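Local coordinates for protein vinylacetyl-CoA Delta-isomerase (Nitrosopumilus maritimus SCM1, PDB 6VJR) that probably dehydrates 4-hydroxybutyryl-CoA to crotonyl-CoA and isomerises vinylacetyl-CoA, using FAD and an iron-sulfur cluster, at residues E334-Q346 / N357-V369. Residues are numbered along the deposited sequence; the frame is centred on the assembly and turned at random. Where two conformers were deposited one is given.
Sequences ETIFAAGIASSHQ and NDDMLAQVCKHNV
A339 packs its CB on C365 CA at 3.6 Å, where two antiparallel helices lie close. The axes of helix 334-345 and helix 359-369 approach to 7.9 Å at 162°. The small residues A339 and G340 probably allow this; a CB on G340 would come tight against C365 SG. C365 SG lies anti to its own backbone N (chi1 178°), which brings it against the backbone of helix 334-345, beside I336 O and 3.8 Å from G340 CA. Further along, I336 meets V369, which was modelled in two conformers and lies near the iron ligand Y293.

The other end is polar. S343 OG donates to D358 O, 2.7 Å away, and accepts from N357 ND2 in the plane of that amide. D358 O also takes the helical bond from A362 N, so two donors grip it. D358 N donates to S343 O at 3.0 Å. D358 then caps its helix: OD1 accepts from L361 N. With an alanine at S343, D358 O is likely to lose its second donor and N357 ND2 this acceptor, keeping C287 O.

The looser side, still buried, lies at Q346. Its CB is 3.9 Å from D358 CB, but the chain bends away, and a water bridges Q346 NE2 and D358 OD2. R493 forms a salt bridge with that same OD2, while Q346 OE1 is hydrogen-bonded to NE2 of H345 of the second subunit.

The contact thus closes a helical hairpin in the acyl-CoA dehydrogenase-like C-terminal region. Its chemistry is divided: close apolar packing joins the helices, and buried hydrogen bonds around S343 fix the start of helix 359-369.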
ATOM      1  N   GLU A 334      16.176  -2.537  -1.094  1.00 11.48           N
ATOM      2  CA  GLU A 334      16.908  -2.645  -2.348  1.00 11.94           C
ATOM      3  C   GLU A 334      16.269  -1.850  -3.472  1.00 11.47           C
ATOM      4  O   GLU A 334      16.930  -1.428  -4.412  1.00 13.26           O
ATOM      5  CB  GLU A 334      17.121  -4.081  -2.776  1.00 12.82           C
ATOM      6  CG  GLU A 334      17.927  -4.881  -1.764  1.00 14.41           C
ATOM      7  CD  GLU A 334      19.340  -4.421  -1.455  1.00 16.33           C
ATOM      8  OE1 GLU A 334      19.952  -3.653  -2.246  1.00 16.35           O
ATOM      9  OE2 GLU A 334      19.848  -4.931  -0.425  1.00 16.26           O
ATOM     10  N   THR A 335      14.958  -1.633  -3.386  1.00 10.89           N
ATOM     11  CA  THR A 335      14.252  -0.817  -4.365  1.00 11.37           C
ATOM     12  C   THR A 335      14.836   0.613  -4.333  1.00 11.67           C
ATOM     13  O   THR A 335      15.041   1.254  -5.356  1.00 14.14           O
ATOM     14  CB  THR A 335      12.734  -0.849  -4.084  1.00 11.58           C
ATOM     15  OG1 THR A 335      12.235  -2.159  -4.338  1.00 12.43           O
ATOM     16  CG2 THR A 335      11.981   0.031  -5.072  1.00 12.15           C
ATOM     17  N   ILE A 336      15.051   1.159  -3.129  1.00 11.90           N
ATOM     18  CA  ILE A 336      15.658   2.472  -2.973  1.00 12.07           C
ATOM     19  C   ILE A 336      17.063   2.444  -3.558  1.00 11.46           C
ATOM     20  O   ILE A 336      17.462   3.355  -4.329  1.00 13.02           O
ATOM     21  CB  ILE A 336      15.664   2.910  -1.497  1.00 13.57           C
ATOM     22  CG1 ILE A 336      14.246   3.094  -1.012  1.00 14.26           C
ATOM     23  CG2 ILE A 336      16.510   4.167  -1.329  1.00 14.17           C
ATOM     24  CD1 ILE A 336      14.142   3.077   0.497  1.00 16.36           C
ATOM     25  N   PHE A 337      17.826   1.432  -3.150  1.00 11.47           N
ATOM     26  CA  PHE A 337      19.197   1.368  -3.625  1.00 12.21           C
ATOM     27  C   PHE A 337      19.254   1.381  -5.156  1.00 11.96           C
ATOM     28  O   PHE A 337      20.093   2.082  -5.763  1.00 12.66           O
ATOM     29  CB  PHE A 337      19.836   0.074  -3.096  1.00 12.94           C
ATOM     30  CG  PHE A 337      21.259  -0.121  -3.561  1.00 14.08           C
ATOM     31  CD1 PHE A 337      22.270   0.696  -3.096  1.00 15.55           C
ATOM     32  CD2 PHE A 337      21.583  -1.145  -4.456  1.00 15.58           C
ATOM     33  CE1 PHE A 337      23.580   0.541  -3.565  1.00 17.58           C
ATOM     34  CE2 PHE A 337      22.880  -1.274  -4.913  1.00 17.87           C
ATOM     35  CZ  PHE A 337      23.862  -0.446  -4.450  1.00 16.44           C
ATOM     36  N   ALA A 338      18.429   0.541  -5.782  1.00 12.98           N
ATOM     37  CA  ALA A 338      18.406   0.397  -7.242  1.00 12.64           C
ATOM     38  C   ALA A 338      18.135   1.748  -7.894  1.00 12.20           C
ATOM     39  O   ALA A 338      18.773   2.118  -8.872  1.00 13.15           O
ATOM     40  CB  ALA A 338      17.378  -0.590  -7.608  1.00 13.81           C
ATOM     41  N   ALA A 339      17.141   2.487  -7.387  1.00 12.50           N
ATOM     42  CA  ALA A 339      16.799   3.783  -7.966  1.00 13.52           C
ATOM     43  C   ALA A 339      17.994   4.733  -7.922  1.00 12.48           C
ATOM     44  O   ALA A 339      18.269   5.443  -8.885  1.00 13.56           O
ATOM     45  CB  ALA A 339      15.524   4.332  -7.346  1.00 14.24           C
ATOM     46  N   GLY A 340      18.669   4.811  -6.773  1.00 11.65           N
ATOM     47  CA  GLY A 340      19.759   5.713  -6.595  1.00 12.11           C
ATOM     48  C   GLY A 340      20.917   5.353  -7.514  1.00 11.12           C
ATOM     49  O   GLY A 340      21.435   6.241  -8.214  1.00 12.74           O
ATOM     50  N   ILE A 341      21.318   4.074  -7.546  1.00 11.78           N
ATOM     51  CA  ILE A 341      22.463   3.705  -8.375  1.00 12.27           C
ATOM     52  C   ILE A 341      22.135   3.783  -9.877  1.00 12.95           C
ATOM     53  O   ILE A 341      22.997   4.174 -10.672  1.00 13.86           O
ATOM     54  CB  ILE A 341      23.128   2.370  -8.004  1.00 15.90           C
ATOM     55  CG1 ILE A 341      22.295   1.143  -8.251  1.00 16.49           C
ATOM     56  CG2 ILE A 341      23.739   2.426  -6.606  1.00 18.19           C
ATOM     57  CD1 ILE A 341      23.177  -0.096  -8.370  1.00 19.33           C
ATOM     58  N   ALA A 342      20.868   3.592 -10.248  1.00 12.24           N
ATOM     59  CA  ALA A 342      20.446   3.780 -11.625  1.00 12.02           C
ATOM     60  C   ALA A 342      20.621   5.259 -12.009  1.00 12.55           C
ATOM     61  O   ALA A 342      21.088   5.575 -13.079  1.00 13.56           O
ATOM     62  CB  ALA A 342      18.992   3.366 -11.804  1.00 13.29           C
ATOM     63  N   SER A 343      20.218   6.172 -11.129  1.00 12.71           N
ATOM     64  CA  SER A 343      20.371   7.600 -11.350  1.00 11.66           C
ATOM     65  C   SER A 343      21.836   7.924 -11.618  1.00 11.71           C
ATOM     66  O   SER A 343      22.176   8.654 -12.553  1.00 12.98           O
ATOM     67  CB  SER A 343      19.820   8.399 -10.196  1.00 12.11           C
ATOM     68  OG  SER A 343      19.968   9.804 -10.424  1.00 12.65           O
ATOM     69  N   SER A 344      22.709   7.400 -10.759  1.00 11.59           N
ATOM     70  CA  SER A 344      24.138   7.674 -10.865  1.00 12.04           C
ATOM     71  C   SER A 344      24.710   7.068 -12.137  1.00 11.70           C
ATOM     72  O   SER A 344      25.479   7.736 -12.856  1.00 14.26           O
ATOM     73  CB  SER A 344      24.799   7.173  -9.643  1.00 12.85           C
ATOM     74  OG  SER A 344      24.469   7.866  -8.460  1.00 13.26           O
ATOM     75  N   HIS A 345      24.375   5.810 -12.428  1.00 12.97           N
ATOM     76  CA  HIS A 345      24.838   5.129 -13.635  1.00 13.25           C
ATOM     77  C   HIS A 345      24.450   5.863 -14.910  1.00 14.67           C
ATOM     78  O   HIS A 345      25.204   5.796 -15.872  1.00 15.67           O
ATOM     79  CB  HIS A 345      24.323   3.681 -13.720  1.00 14.24           C
ATOM     80  CG  HIS A 345      25.172   2.664 -13.023  1.00 14.07           C
ATOM     81  ND1 HIS A 345      26.433   2.342 -13.469  1.00 14.78           N
ATOM     82  CD2 HIS A 345      24.950   1.910 -11.948  1.00 15.11           C
ATOM     83  CE1 HIS A 345      26.927   1.365 -12.703  1.00 17.72           C
ATOM     84  NE2 HIS A 345      26.024   1.081 -11.780  1.00 17.42           N
ATOM     85  N   GLN A 346      23.286   6.547 -14.886  1.00 14.04           N
ATOM     86  CA  GLN A 346      22.724   7.268 -16.029  1.00 16.05           C
ATOM     87  C   GLN A 346      23.197   8.730 -16.072  1.00 16.84           C
ATOM     88  O   GLN A 346      22.650   9.526 -16.848  1.00 18.38           O
ATOM     89  CB  GLN A 346      21.201   7.125 -15.984  1.00 16.85           C
ATOM     90  CG  GLN A 346      20.774   5.713 -16.346  1.00 18.87           C
ATOM     91  CD  GLN A 346      21.080   5.305 -17.773  1.00 20.71           C
ATOM     92  OE1 GLN A 346      21.802   4.335 -18.050  1.00 21.87           O
ATOM     93  NE2 GLN A 346      20.474   6.029 -18.711  1.00 27.52           N
ATOM     94  N   ASN A 357      23.940  13.275 -12.097  1.00 12.96           N
ATOM     95  CA  ASN A 357      23.113  12.095 -12.158  1.00 13.98           C
ATOM     96  C   ASN A 357      21.759  12.419 -12.800  1.00 12.74           C
ATOM     97  O   ASN A 357      21.362  13.570 -12.968  1.00 13.77           O
ATOM     98  CB  ASN A 357      22.908  11.535 -10.752  1.00 13.38           C
ATOM     99  CG  ASN A 357      22.286  12.572  -9.859  1.00 14.03           C
ATOM    100  OD1 ASN A 357      22.873  13.612  -9.552  1.00 14.91           O
ATOM    101  ND2 ASN A 357      21.068  12.306  -9.442  1.00 14.86           N
ATOM    102  N   ASP A 358      21.054  11.357 -13.211  1.00 13.95           N
ATOM    103  CA  ASP A 358      19.754  11.445 -13.847  1.00 14.76           C
ATOM    104  C   ASP A 358      18.718  11.995 -12.886  1.00 13.40           C
ATOM    105  O   ASP A 358      18.372  11.360 -11.893  1.00 14.29           O
ATOM    106  CB  ASP A 358      19.284  10.098 -14.370  1.00 14.89           C
ATOM    107  CG  ASP A 358      18.037  10.200 -15.231  1.00 16.54           C
ATOM    108  OD1 ASP A 358      16.989  10.606 -14.686  1.00 16.64           O
ATOM    109  OD2 ASP A 358      18.133   9.905 -16.457  1.00 19.78           O
ATOM    110  N   ASP A 359      18.200  13.176 -13.210  1.00 14.11           N
ATOM    111  CA  ASP A 359      17.285  13.875 -12.308  1.00 14.38           C
ATOM    112  C   ASP A 359      15.987  13.093 -12.064  1.00 14.62           C
ATOM    113  O   ASP A 359      15.541  12.991 -10.924  1.00 17.06           O
ATOM    114  CB  ASP A 359      16.980  15.254 -12.851  1.00 15.82           C
ATOM    115  CG  ASP A 359      16.253  16.143 -11.863  1.00 19.72           C
ATOM    116  OD1 ASP A 359      15.065  15.836 -11.600  1.00 23.42           O
ATOM    117  OD2 ASP A 359      16.896  17.087 -11.384  1.00 23.39           O
ATOM    118  N   MET A 360      15.383  12.571 -13.112  1.00 13.41           N
ATOM    119  CA  MET A 360      14.141  11.842 -12.980  1.00 11.91           C
ATOM    120  C   MET A 360      14.325  10.671 -12.025  1.00 12.13           C
ATOM    121  O   MET A 360      13.538  10.496 -11.107  1.00 12.56           O
ATOM    122  CB  MET A 360      13.600  11.357 -14.332  1.00 13.81           C
ATOM    123  CG  MET A 360      12.412  10.457 -14.176  1.00 14.18           C
ATOM    124  SD  MET A 360      10.900  11.233 -13.623  1.00 17.50           S
ATOM    125  CE  MET A 360      10.109  11.567 -15.207  1.00 17.16           C
ATOM    126  N   LEU A 361      15.376   9.894 -12.227  1.00 12.18           N
ATOM    127  CA  LEU A 361      15.578   8.735 -11.377  1.00 12.39           C
ATOM    128  C   LEU A 361      15.948   9.101  -9.937  1.00 11.51           C
ATOM    129  O   LEU A 361      15.624   8.345  -9.024  1.00 12.43           O
ATOM    130  CB  LEU A 361      16.573   7.793 -12.013  1.00 14.12           C
ATOM    131  CG  LEU A 361      16.154   7.213 -13.358  1.00 16.55           C
ATOM    132  CD1 LEU A 361      17.277   6.458 -14.010  1.00 18.70           C
ATOM    133  CD2 LEU A 361      14.987   6.274 -13.109  1.00 19.23           C
ATOM    134  N   ALA A 362      16.609  10.256  -9.739  1.00 11.39           N
ATOM    135  CA  ALA A 362      16.823  10.774  -8.398  1.00 11.33           C
ATOM    136  C   ALA A 362      15.475  11.039  -7.719  1.00 11.31           C
ATOM    137  O   ALA A 362      15.345  10.804  -6.528  1.00 12.34           O
ATOM    138  CB  ALA A 362      17.661  12.004  -8.404  1.00 13.23           C
ATOM    139  N   GLN A 363      14.501  11.600  -8.440  1.00 11.34           N
ATOM    140  CA  GLN A 363      13.192  11.880  -7.830  1.00 11.89           C
ATOM    141  C   GLN A 363      12.575  10.589  -7.342  1.00 11.58           C
ATOM    142  O   GLN A 363      11.945  10.534  -6.282  1.00 12.97           O
ATOM    143  CB  GLN A 363      12.253  12.580  -8.801  1.00 11.98           C
ATOM    144  CG  GLN A 363      12.806  13.813  -9.481  1.00 13.11           C
ATOM    145  CD  GLN A 363      13.378  14.797  -8.513  1.00 14.09           C
ATOM    146  OE1 GLN A 363      12.796  15.064  -7.440  1.00 13.68           O
ATOM    147  NE2 GLN A 363      14.508  15.373  -8.910  1.00 16.07           N
ATOM    148  N   VAL A 364      12.689   9.555  -8.160  1.00 11.95           N
ATOM    149  CA  VAL A 364      12.130   8.256  -7.825  1.00 13.45           C
ATOM    150  C   VAL A 364      12.801   7.646  -6.590  1.00 13.34           C
ATOM    151  O   VAL A 364      12.157   7.079  -5.728  1.00 14.51           O
ATOM    152  CB  VAL A 364      12.257   7.366  -9.080  1.00 15.58           C
ATOM    153  CG1 VAL A 364      11.899   5.934  -8.722  1.00 17.08           C
ATOM    154  CG2 VAL A 364      11.421   7.894 -10.243  1.00 17.94           C
ATOM    155  N   CYS A 365      14.132   7.746  -6.503  1.00 11.69           N
ATOM    156  CA  CYS A 365      14.861   7.288  -5.337  1.00 11.61           C
ATOM    157  C   CYS A 365      14.301   7.969  -4.083  1.00 11.18           C
ATOM    158  O   CYS A 365      13.843   7.340  -3.130  1.00 11.22           O
ATOM    159  CB  CYS A 365      16.342   7.550  -5.497  1.00 11.35           C
ATOM    160  SG  CYS A 365      17.323   7.046  -4.058  1.00 13.39           S
ATOM    161  N   LYS A 366      14.324   9.285  -4.070  0.66 11.19           N
ATOM    162  CA  LYS A 366      13.899  10.037  -2.893  0.66 11.19           C
ATOM    163  C   LYS A 366      12.418   9.801  -2.596  0.66 10.91           C
ATOM    164  O   LYS A 366      12.039   9.696  -1.435  0.66 11.46           O
ATOM    165  CB  LYS A 366      14.208  11.513  -3.135  0.66 12.54           C
ATOM    166  CG  LYS A 366      13.357  12.420  -2.293  0.66 13.10           C
ATOM    167  CD  LYS A 366      13.739  12.453  -0.825  0.66 15.21           C
ATOM    168  CE  LYS A 366      12.888  13.472  -0.189  0.66 14.98           C
ATOM    169  NZ  LYS A 366      13.001  13.575   1.247  0.66 15.42           N
ATOM    170  N   HIS A 367      11.575   9.762  -3.626  1.00 11.10           N
ATOM    171  CA  HIS A 367      10.144   9.579  -3.349  1.00 11.24           C
ATOM    172  C   HIS A 367       9.888   8.256  -2.642  1.00 11.01           C
ATOM    173  O   HIS A 367       9.052   8.194  -1.721  1.00 11.82           O
ATOM    174  CB  HIS A 367       9.284   9.828  -4.576  1.00 12.83           C
ATOM    175  CG  HIS A 367       7.938  10.361  -4.245  1.00 14.00           C
ATOM    176  ND1 HIS A 367       7.804  11.578  -3.602  1.00 14.71           N
ATOM    177  CD2 HIS A 367       6.696   9.879  -4.398  1.00 14.76           C
ATOM    178  CE1 HIS A 367       6.486  11.827  -3.460  1.00 15.26           C
ATOM    179  NE2 HIS A 367       5.809  10.810  -3.918  1.00 14.98           N
ATOM    180  N   ASN A 368      10.585   7.195  -3.072  1.00 10.67           N
ATOM    181  CA  ASN A 368      10.513   5.926  -2.369  1.00 10.77           C
ATOM    182  C   ASN A 368      11.041   6.037  -0.935  1.00 10.59           C
ATOM    183  O   ASN A 368      10.531   5.376  -0.022  1.00 11.67           O
ATOM    184  CB  ASN A 368      11.105   4.788  -3.181  1.00 12.23           C
ATOM    185  CG  ASN A 368      10.230   4.434  -4.355  1.00 13.59           C
ATOM    186  OD1 ASN A 368       9.001   4.299  -4.214  1.00 15.49           O
ATOM    187  ND2 ASN A 368      10.823   4.246  -5.521  1.00 14.78           N
ATOM    188  N   VAL A 369      12.162   6.757  -0.770  0.60 10.60           N
ATOM    189  CA  VAL A 369      12.727   7.019   0.555  0.60 11.11           C
ATOM    190  C   VAL A 369      11.696   7.644   1.505  0.60 10.80           C
ATOM    191  O   VAL A 369      11.732   7.388   2.711  0.60 11.07           O
ATOM    192  CB  VAL A 369      14.013   7.859   0.420  0.60 11.77           C
ATOM    193  CG1 VAL A 369      14.493   8.485   1.717  0.60 11.43           C
ATOM    194  CG2 VAL A 369      15.105   7.010  -0.193  0.60 12.56           C
TER
HETATM  195  O   HOH W   1      18.040   7.529 -17.759  1.00 23.63           O